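Long-range contacts in oxidoreductase (Streptomyces globisporus, PDB 4HX6), which uses NADH to reduce FAD to FADH2, which diffuses freely to the halogenase and monooxygenase of antibiotic C-1027 biosynthesis: residues T32-V37 and M165-G170; V36-G41 and G122-A127; V84-A89 and A129-E134; G90-A95 and F172-P177. The protein carries 1 engineered substitution. All coordinates share one frame; numbering follows the deposited sequence.

Contact 1. Residues T32-V37 and M165-G170; sequences TGVTVV and MLFSGG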
# COMPACT_ATOMS: atom_id res chain seq x y z
N THR A 32 5.22 3.68 3.06
CA THR A 32 4.39 4.13 1.96
C THR A 32 4.67 5.58 1.59
O THR A 32 5.37 6.30 2.31
CB THR A 32 2.86 4.04 2.28
OG1 THR A 32 2.53 4.96 3.33
CG2 THR A 32 2.45 2.62 2.68
N GLY A 33 4.09 6.02 0.48
CA GLY A 33 4.04 7.43 0.19
C GLY A 33 2.90 8.07 0.97
O GLY A 33 2.29 7.45 1.84
N VAL A 34 2.61 9.33 0.66
CA VAL A 34 1.52 10.03 1.29
C VAL A 34 0.69 10.70 0.21
O VAL A 34 1.24 11.36 -0.68
CB VAL A 34 2.01 11.14 2.24
CG1 VAL A 34 0.83 11.74 3.00
CG2 VAL A 34 3.06 10.59 3.22
N THR A 35 -0.61 10.49 0.25
CA THR A 35 -1.49 11.14 -0.72
C THR A 35 -2.49 12.02 -0.02
O THR A 35 -2.72 11.90 1.19
CB THR A 35 -2.27 10.12 -1.60
OG1 THR A 35 -3.32 9.52 -0.83
CG2 THR A 35 -1.36 9.04 -2.15
N VAL A 36 -3.06 12.94 -0.78
CA VAL A 36 -4.25 13.61 -0.33
C VAL A 36 -5.34 13.24 -1.32
O VAL A 36 -5.23 13.51 -2.51
CB VAL A 36 -4.09 15.14 -0.25
CG1 VAL A 36 -5.43 15.78 0.20
CG2 VAL A 36 -2.98 15.50 0.71
N VAL A 37 -6.38 12.58 -0.81
CA VAL A 37 -7.55 12.25 -1.62
C VAL A 37 -8.52 13.39 -1.45
O VAL A 37 -8.76 13.84 -0.32
CB VAL A 37 -8.21 10.94 -1.13
CG1 VAL A 37 -9.56 10.68 -1.85
CG2 VAL A 37 -7.25 9.78 -1.35
N MSE A 165 6.98 12.16 -0.92
CA MSE A 165 7.11 12.07 0.52
C MSE A 165 7.05 10.60 0.96
O MSE A 165 6.49 9.77 0.26
CB MSE A 165 5.94 12.84 1.12
CG MSE A 165 5.78 12.75 2.60
SE MSE A 165 4.23 13.85 3.01
CE MSE A 165 4.99 15.59 2.60
N LEU A 166 7.62 10.30 2.12
CA LEU A 166 7.61 8.94 2.67
C LEU A 166 6.97 8.96 4.04
O LEU A 166 7.07 9.95 4.75
CB LEU A 166 9.04 8.42 2.81
CG LEU A 166 9.72 7.95 1.53
CD1 LEU A 166 11.14 7.46 1.85
CD2 LEU A 166 8.91 6.84 0.89
N PHE A 167 6.33 7.86 4.43
CA PHE A 167 5.74 7.75 5.75
C PHE A 167 5.99 6.35 6.26
O PHE A 167 5.74 5.38 5.55
CB PHE A 167 4.23 7.98 5.69
CG PHE A 167 3.63 8.34 7.01
CD1 PHE A 167 3.79 9.62 7.53
CD2 PHE A 167 2.90 7.41 7.73
CE1 PHE A 167 3.23 9.95 8.75
CE2 PHE A 167 2.34 7.74 8.95
CZ PHE A 167 2.51 9.01 9.46
N SER A 168 6.48 6.24 7.48
CA SER A 168 6.77 4.93 8.04
C SER A 168 6.89 5.03 9.55
O SER A 168 7.38 6.03 10.08
CB SER A 168 8.06 4.38 7.43
OG SER A 168 8.26 3.03 7.79
N GLY A 169 6.43 3.99 10.26
CA GLY A 169 6.49 4.00 11.71
C GLY A 169 5.84 5.26 12.25
O GLY A 169 6.33 5.86 13.20
N GLY A 170 4.75 5.67 11.62
CA GLY A 170 4.02 6.86 12.02
C GLY A 170 4.78 8.18 11.92
O GLY A 170 4.43 9.15 12.59
O HOH W 1 4.33 10.37 -1.42

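Contact 2. Residues V36-G41 and G122-A127; sequences VVTVGG and GAPLIA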
# COMPACT_ATOMS: atom_id res chain seq x y z
N VAL A 36 -3.06 12.94 -0.78
CA VAL A 36 -4.25 13.61 -0.33
C VAL A 36 -5.34 13.24 -1.32
O VAL A 36 -5.23 13.51 -2.51
CB VAL A 36 -4.09 15.14 -0.25
CG1 VAL A 36 -5.43 15.78 0.20
CG2 VAL A 36 -2.98 15.50 0.71
N VAL A 37 -6.38 12.58 -0.81
CA VAL A 37 -7.55 12.25 -1.62
C VAL A 37 -8.52 13.39 -1.45
O VAL A 37 -8.76 13.84 -0.32
CB VAL A 37 -8.21 10.94 -1.13
CG1 VAL A 37 -9.56 10.68 -1.85
CG2 VAL A 37 -7.25 9.78 -1.35
N THR A 38 -9.02 13.92 -2.56
CA THR A 38 -9.98 15.01 -2.51
C THR A 38 -11.25 14.67 -3.30
O THR A 38 -11.24 13.81 -4.19
CB THR A 38 -9.40 16.31 -3.08
OG1 THR A 38 -8.94 16.07 -4.42
CG2 THR A 38 -8.22 16.79 -2.23
N VAL A 39 -12.33 15.37 -2.96
CA VAL A 39 -13.61 15.26 -3.64
C VAL A 39 -14.19 16.65 -3.82
O VAL A 39 -13.85 17.58 -3.07
CB VAL A 39 -14.61 14.41 -2.85
CG1 VAL A 39 -14.07 13.02 -2.69
CG2 VAL A 39 -14.87 15.05 -1.47
N GLY A 40 -15.08 16.79 -4.80
CA GLY A 40 -15.68 18.08 -5.09
C GLY A 40 -16.99 18.21 -4.34
O GLY A 40 -17.12 17.69 -3.23
N GLY A 41 -17.96 18.88 -4.95
CA GLY A 41 -19.23 19.14 -4.30
C GLY A 41 -19.32 20.59 -3.83
O GLY A 41 -18.39 21.36 -4.04
N GLY A 122 -13.76 17.25 -10.82
CA GLY A 122 -14.36 18.37 -10.12
C GLY A 122 -13.81 18.54 -8.72
O GLY A 122 -14.37 19.27 -7.90
N ALA A 123 -12.69 17.89 -8.44
CA ALA A 123 -12.09 17.92 -7.11
C ALA A 123 -10.81 18.75 -7.11
O ALA A 123 -10.11 18.81 -8.13
CB ALA A 123 -11.79 16.50 -6.63
N PRO A 124 -10.49 19.39 -5.98
CA PRO A 124 -9.25 20.18 -5.91
C PRO A 124 -8.02 19.27 -6.02
O PRO A 124 -8.01 18.19 -5.45
CB PRO A 124 -9.29 20.81 -4.51
CG PRO A 124 -10.70 20.67 -4.05
CD PRO A 124 -11.22 19.41 -4.70
N LEU A 125 -7.03 19.70 -6.79
CA LEU A 125 -5.78 18.95 -6.94
C LEU A 125 -4.73 19.76 -6.22
O LEU A 125 -4.69 20.98 -6.33
CB LEU A 125 -5.40 18.80 -8.42
CG LEU A 125 -6.34 17.93 -9.27
CD1 LEU A 125 -5.94 17.94 -10.74
CD2 LEU A 125 -6.31 16.51 -8.73
N ILE A 126 -3.86 19.10 -5.48
CA ILE A 126 -2.90 19.83 -4.67
C ILE A 126 -1.71 20.27 -5.50
O ILE A 126 -1.01 19.43 -6.07
CB ILE A 126 -2.41 18.97 -3.50
CG1 ILE A 126 -3.59 18.44 -2.69
CG2 ILE A 126 -1.48 19.78 -2.63
CD1 ILE A 126 -4.40 19.52 -1.99
N ALA A 127 -1.49 21.58 -5.58
CA ALA A 127 -0.36 22.14 -6.33
C ALA A 127 0.95 21.65 -5.75
O ALA A 127 1.08 21.52 -4.54
CB ALA A 127 -0.41 23.67 -6.32
O HOH W 2 -17.69 19.78 -7.85

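Contact 3. Residues V84-A89 and A129-E134; sequences VSVLEA and AVAHLE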
# COMPACT_ATOMS: atom_id res chain seq x y z
N VAL A 84 -6.60 12.07 -6.56
CA VAL A 84 -5.48 11.70 -5.71
C VAL A 84 -4.30 12.61 -6.02
O VAL A 84 -3.91 12.72 -7.19
CB VAL A 84 -5.05 10.26 -5.97
CG1 VAL A 84 -3.79 9.92 -5.16
CG2 VAL A 84 -6.21 9.28 -5.65
N SER A 85 -3.74 13.26 -5.00
CA SER A 85 -2.52 14.05 -5.16
C SER A 85 -1.40 13.36 -4.40
O SER A 85 -1.45 13.26 -3.18
CB SER A 85 -2.74 15.48 -4.62
OG SER A 85 -3.76 16.14 -5.36
N VAL A 86 -0.39 12.87 -5.12
CA VAL A 86 0.75 12.21 -4.48
C VAL A 86 1.72 13.29 -4.01
O VAL A 86 2.29 14.00 -4.83
CB VAL A 86 1.48 11.26 -5.44
CG1 VAL A 86 2.70 10.67 -4.75
CG2 VAL A 86 0.56 10.16 -5.88
N LEU A 87 1.88 13.44 -2.70
CA LEU A 87 2.63 14.57 -2.17
C LEU A 87 4.12 14.44 -2.39
O LEU A 87 4.68 13.35 -2.31
CB LEU A 87 2.38 14.79 -0.68
CG LEU A 87 0.93 15.04 -0.27
CD1 LEU A 87 0.89 15.42 1.21
CD2 LEU A 87 0.33 16.14 -1.14
N GLU A 88 4.74 15.59 -2.62
CA GLU A 88 6.18 15.74 -2.76
C GLU A 88 6.83 15.89 -1.38
O GLU A 88 6.16 16.21 -0.41
CB GLU A 88 6.47 16.97 -3.63
CG GLU A 88 7.95 17.19 -3.98
CD GLU A 88 8.67 18.10 -3.01
OE1 GLU A 88 8.01 18.76 -2.17
OE2 GLU A 88 9.91 18.18 -3.09
N ALA A 89 8.13 15.64 -1.32
CA ALA A 89 8.87 15.57 -0.05
C ALA A 89 8.75 16.79 0.87
O ALA A 89 8.83 16.66 2.09
CB ALA A 89 10.33 15.24 -0.32
N ALA A 129 2.43 18.73 -6.21
CA ALA A 129 2.46 17.29 -5.98
C ALA A 129 3.33 16.60 -7.01
O ALA A 129 3.62 17.16 -8.07
CB ALA A 129 1.03 16.72 -6.04
N VAL A 130 3.75 15.37 -6.70
CA VAL A 130 4.51 14.56 -7.64
C VAL A 130 3.64 14.12 -8.81
O VAL A 130 4.10 14.01 -9.97
CB VAL A 130 5.04 13.29 -6.94
CG1 VAL A 130 5.79 12.41 -7.94
CG2 VAL A 130 5.94 13.65 -5.78
N ALA A 131 2.38 13.83 -8.50
CA ALA A 131 1.41 13.38 -9.50
C ALA A 131 -0.02 13.68 -9.07
O ALA A 131 -0.31 13.79 -7.87
CB ALA A 131 1.58 11.88 -9.79
N HIS A 132 -0.89 13.83 -10.05
CA HIS A 132 -2.33 13.96 -9.82
C HIS A 132 -3.01 12.83 -10.58
O HIS A 132 -2.66 12.58 -11.74
CB HIS A 132 -2.86 15.26 -10.39
CG HIS A 132 -2.40 16.49 -9.67
ND1 HIS A 132 -2.26 17.71 -10.31
CD2 HIS A 132 -2.09 16.71 -8.38
CE1 HIS A 132 -1.85 18.62 -9.44
NE2 HIS A 132 -1.74 18.04 -8.26
N LEU A 133 -3.97 12.17 -9.94
CA LEU A 133 -4.81 11.18 -10.61
C LEU A 133 -6.28 11.55 -10.41
O LEU A 133 -6.71 11.83 -9.29
CB LEU A 133 -4.56 9.78 -10.05
CG LEU A 133 -3.16 9.19 -10.25
CD1 LEU A 133 -2.18 9.69 -9.19
CD2 LEU A 133 -3.21 7.67 -10.22
N GLU A 134 -7.06 11.57 -11.48
CA GLU A 134 -8.49 11.78 -11.32
C GLU A 134 -9.21 10.48 -11.63
O GLU A 134 -8.97 9.88 -12.68
CB GLU A 134 -8.97 12.92 -12.20
CG GLU A 134 -8.42 14.28 -11.77
CD GLU A 134 -8.95 15.39 -12.62
OE1 GLU A 134 -10.08 15.87 -12.33
OE2 GLU A 134 -8.26 15.78 -13.58

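Contact 4. Residues G90-A95 and F172-P177; sequences GQEKAA and FRRFAP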
# COMPACT_ATOMS: atom_id res chain seq x y z
N GLY A 90 8.59 17.97 0.29
CA GLY A 90 8.53 19.18 1.10
C GLY A 90 7.12 19.62 1.48
O GLY A 90 6.94 20.71 2.03
N GLN A 91 6.13 18.78 1.20
CA GLN A 91 4.74 19.19 1.39
C GLN A 91 4.14 18.77 2.73
O GLN A 91 2.97 18.37 2.78
CB GLN A 91 3.88 18.69 0.23
CG GLN A 91 4.32 19.28 -1.12
CD GLN A 91 3.29 19.07 -2.19
OE1 GLN A 91 3.07 17.95 -2.64
NE2 GLN A 91 2.62 20.15 -2.59
N GLU A 92 4.91 18.86 3.81
CA GLU A 92 4.37 18.50 5.12
C GLU A 92 3.19 19.38 5.51
O GLU A 92 2.25 18.93 6.16
CB GLU A 92 5.44 18.53 6.20
CG GLU A 92 6.46 17.41 6.11
CD GLU A 92 7.73 17.85 5.42
OE1 GLU A 92 8.82 17.37 5.82
OE2 GLU A 92 7.65 18.68 4.49
N LYS A 93 3.23 20.65 5.12
CA LYS A 93 2.11 21.54 5.39
C LYS A 93 0.80 20.92 4.91
O LYS A 93 -0.16 20.78 5.68
CB LYS A 93 2.35 22.91 4.75
CG LYS A 93 1.25 23.92 5.00
CD LYS A 93 1.51 25.21 4.23
CE LYS A 93 0.21 25.84 3.75
NZ LYS A 93 0.42 26.75 2.59
N ALA A 94 0.76 20.53 3.64
CA ALA A 94 -0.42 19.88 3.08
C ALA A 94 -0.76 18.56 3.79
O ALA A 94 -1.92 18.26 4.02
CB ALA A 94 -0.25 19.62 1.59
N ALA A 95 0.26 17.76 4.06
CA ALA A 95 0.07 16.45 4.71
C ALA A 95 -0.62 16.62 6.07
O ALA A 95 -1.57 15.91 6.39
CB ALA A 95 1.40 15.77 4.89
N PHE A 172 7.08 11.07 9.11
CA PHE A 172 7.55 11.44 7.78
C PHE A 172 9.01 11.06 7.68
O PHE A 172 9.76 11.24 8.64
CB PHE A 172 7.40 12.94 7.52
CG PHE A 172 5.98 13.44 7.64
CD1 PHE A 172 4.99 12.94 6.82
CD2 PHE A 172 5.65 14.41 8.57
CE1 PHE A 172 3.69 13.39 6.93
CE2 PHE A 172 4.36 14.87 8.68
CZ PHE A 172 3.37 14.36 7.87
N ARG A 173 9.40 10.52 6.54
CA ARG A 173 10.79 10.15 6.31
C ARG A 173 11.18 10.69 4.96
O ARG A 173 10.34 11.20 4.23
CB ARG A 173 10.96 8.63 6.32
CG ARG A 173 10.69 7.97 7.66
CD ARG A 173 11.63 8.48 8.73
NE ARG A 173 13.03 8.12 8.49
CZ ARG A 173 13.57 6.95 8.82
NH1 ARG A 173 12.83 6.01 9.39
NH2 ARG A 173 14.86 6.72 8.58
N ARG A 174 12.46 10.59 4.63
CA ARG A 174 12.95 11.00 3.32
C ARG A 174 13.84 9.92 2.71
O ARG A 174 14.36 9.06 3.43
CB ARG A 174 13.71 12.32 3.42
CG ARG A 174 12.81 13.53 3.68
CD ARG A 174 13.62 14.80 3.81
NE ARG A 174 12.79 15.96 4.15
CZ ARG A 174 12.32 16.82 3.25
NH1 ARG A 174 11.57 17.85 3.65
NH2 ARG A 174 12.59 16.67 1.96
N PHE A 175 13.97 9.94 1.39
CA PHE A 175 14.88 9.04 0.69
C PHE A 175 16.32 9.45 0.89
O PHE A 175 16.62 10.63 1.01
CB PHE A 175 14.62 9.10 -0.82
CG PHE A 175 13.34 8.46 -1.26
CD1 PHE A 175 13.25 7.09 -1.37
CD2 PHE A 175 12.24 9.24 -1.59
CE1 PHE A 175 12.06 6.49 -1.78
CE2 PHE A 175 11.05 8.65 -2.00
CZ PHE A 175 10.96 7.28 -2.10
N ALA A 176 17.21 8.47 0.90
CA ALA A 176 18.62 8.75 0.73
C ALA A 176 18.88 8.84 -0.77
O ALA A 176 18.26 8.11 -1.56
CB ALA A 176 19.46 7.66 1.36
N PRO A 177 19.77 9.74 -1.19
CA PRO A 177 20.06 9.87 -2.62
C PRO A 177 20.67 8.60 -3.21
O PRO A 177 21.62 8.07 -2.63
CB PRO A 177 21.08 11.02 -2.67
CG PRO A 177 20.86 11.78 -1.40
CD PRO A 177 20.48 10.75 -0.39

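Contact 1. Residues T32-V37 and M165-G170
The Phe167 ring is met obliquely by Val34, whose CG2 methyl comes closest at the foot of the side chain, 3.8 Å from Phe167 CB; further out the ring meets that of Phe172, with the two planes at about 70°. With CG1 of Val34 anti to the backbone N (chi1 -174°), CG2 lies beside that N and slots between Phe167 CB and the selenium of Met165, a selenomethionine. Val34 CG2 lies 3.5 Å from Met165 SE, and the two side chains cross at a slant. The backbones pair at one point. Thr32 and Phe167 form a single antiparallel hydrogen-bonded bridge: Thr32 N donates to Phe167 O (3.1 Å), and Phe167 N returns the bond to Thr32 O (2.8 Å). Next to this bridge Gly33 CA makes a CH···O contact with Met165 O (3.4 Å). Water 1 extends the link, accepting from Val34 N (2.9 Å) and probably donating to Met165 O. The Thr32 hydroxyl is turned back on its own chain: OG1 donates to Gly33 O (2.9 Å), using an in-plane lone pair of the carbonyl. Thr32 also touches Asn50, an FAD-binding residue, so the bridge lies close to the flavin site. Leading into strand 35-39, the first segment runs on between strands 45-49 and 81-86 of the main sheet. The small pair 166-168 and 171-173 abuts it here, Met165 sharing a backbone bond with Leu87, while Phe30 and Pro31 of the second subunit pack on Thr32 and Leu166.

Contact 2. Residues V36-G41 and G122-A127
Strand 36-39 and strand 124-126 run nearly antiparallel, at 162°, but their axes stay 7.0 Å apart, too far for backbone pairing; Val36 and Ile126, for instance, meet only through their side chains. The chains draw together at the other end, where Gly40 CA makes a CH···O contact with Gly122 O (3.3 Å). Beyond it, water 2 accepts from Gly41 N at 3.0 Å and makes only a weak, long bond to Gly122 O. The polar link is made by Thr38. Its OG1 stands between the backbone N and the carbonyl carbon (chi1 56°), which aims the hydroxyl at the opposite strand, and it donates to Pro124 O in an unusually short hydrogen bond of 2.5 Å that lies in the carbonyl plane. It gives the hydroxyl of the buried Thr38 an acceptor and would limit its rotation. Carbon atoms pack around it: the methyl of Ala123 sits beside the hydroxyl, with Ala123 CB 3.6 Å from Thr38 OG1, and Pro124 CD lies against the backbone, 3.6 Å from Val39 O. Toward the start of strand 36-39, Val36 CB rests against Ile126 CG1 at 4.1 Å in an apolar contact. Val39 turns its side chain the other way, onto Met72, Arg75 and Leu76 of helix 71-78. Strand 35-39 already has strands 45-49 and 81-86 as sheet neighbours, so the two-stranded antiparallel pair 115-117/124-126 packs over a face of the split-barrel sheet found in the flavin reductase family.

Contact 3. Residues V84-A89 and A129-E134
Val84 and Leu133 open an antiparallel pairing of strands 81-86 and 131-143, neighbours in the central sheet of the flavin reductase split barrel. Four backbone hydrogen bonds carry it. Val84 N donates to Leu133 O (2.7 Å) and Leu133 N to Val84 O (2.8 Å), which makes this a hydrogen-bonded pair; Ser85 and His132 follow as a non-hydrogen-bonded pair. Further along, Val86 N donates to Ala131 O (2.9 Å), whereas Val86 O is reached by Val130 N (2.7 Å), one residue earlier, where the partner chain has not yet become a regular strand. CH···O contacts fill the spaces between these bonds, as from His132 CA to Val84 O at 3.3 Å. The apolar contacts of Val84, Val86, Ala131 and Leu133 lie on one face of the sheet. There CB of Val84 rests on CB of Leu133. Val86 CG1, anti to the backbone N (chi1 176°), reaches across to CB of Val130, just ahead of strand 131-143, at 4.1 Å. Further along, Val130 CG2 packs on Glu88 CA at 3.7 Å. Asp29 and Val26 of the second subunit pack on Val86, Val130 and Ala131, so part of this side belongs to the dimer interface. The other face carries the polar pair. Ser85 and His132 do not bond to each other; both hold the backbone of Ile126, with Ser85 OG accepting from Ile126 N and His132 NE2 bonding to Ile126 O. With both held there, the serine hydroxyl lies obliquely to the imidazole ring, Ser85 OG being 3.5 Å from His132 CD2.

Contact 4. Residues G90-A95 and F172-P177
The first turn of helix 92-97 faces the segment that begins with Phe172 with the backbones well apart, Glu92 CA and Phe172 CA being 8.2 Å from each other, so side chains make the contact. Gln91 stands at the N-cap position, and its carbonyl O accepts from Ala95 N at 3.1 Å, closing the turn that sets Glu92 and Ala95 toward the strand. Glu92 does two things. Its aliphatic part lies over one face of the Phe172 ring, displaced from the ring centre, in a CH-pi contact with CG 4.3 Å from the ring centroid. The chain then bends at chi2 (98°), and the carboxylate, its plane 84° from that of the ring, leads away to Arg174. There Glu92 OE1 forms a salt bridge with Arg174 NH1 at 3.5 Å, the carboxylate and guanidinium planes standing 56° apart. The contact thus joins the short helix that follows strand 81-86 to the small C-terminal pair of strands, both within the flavin reductase domain. Strand 171-173 also belongs to the dimer interface, since Arg173 NH2 bonds to Ala176 O of the second subunit. Arg174 reaches the carboxylate on a chain extended from CG to NE, and NH1 also comes within 4.2 Å of Gly90 CA. Deeper in, the buried Ala95 touches Phe172 obliquely at the end of the ring, with CB 3.8 Å from CZ, and packs in turn on Leu87 and Met165.

Along the chain contact 3 is nested within the loop that contact 1 closes, the segments of contacts 2 and 3 alternate, and contact 4 alternates with all three others. Contacts 1 and 2 both begin on strand 35-39, their centres about 17 Å apart. That strand neighbours strand 81-86 of contact 3 in the main sheet, and Val36 N bonds to Ser85 O between them. Contacts 1 and 4, about 8 Å apart between centres, share the small sheet of strands 166-168 and 171-173, next to the second subunit. Contact 2, about 20 Å from contact 4, has no contact with the second subunit. Together they tie the split-barrel sheet to strands 115-117/124-126 and to the C-terminal strands at the dimer interface.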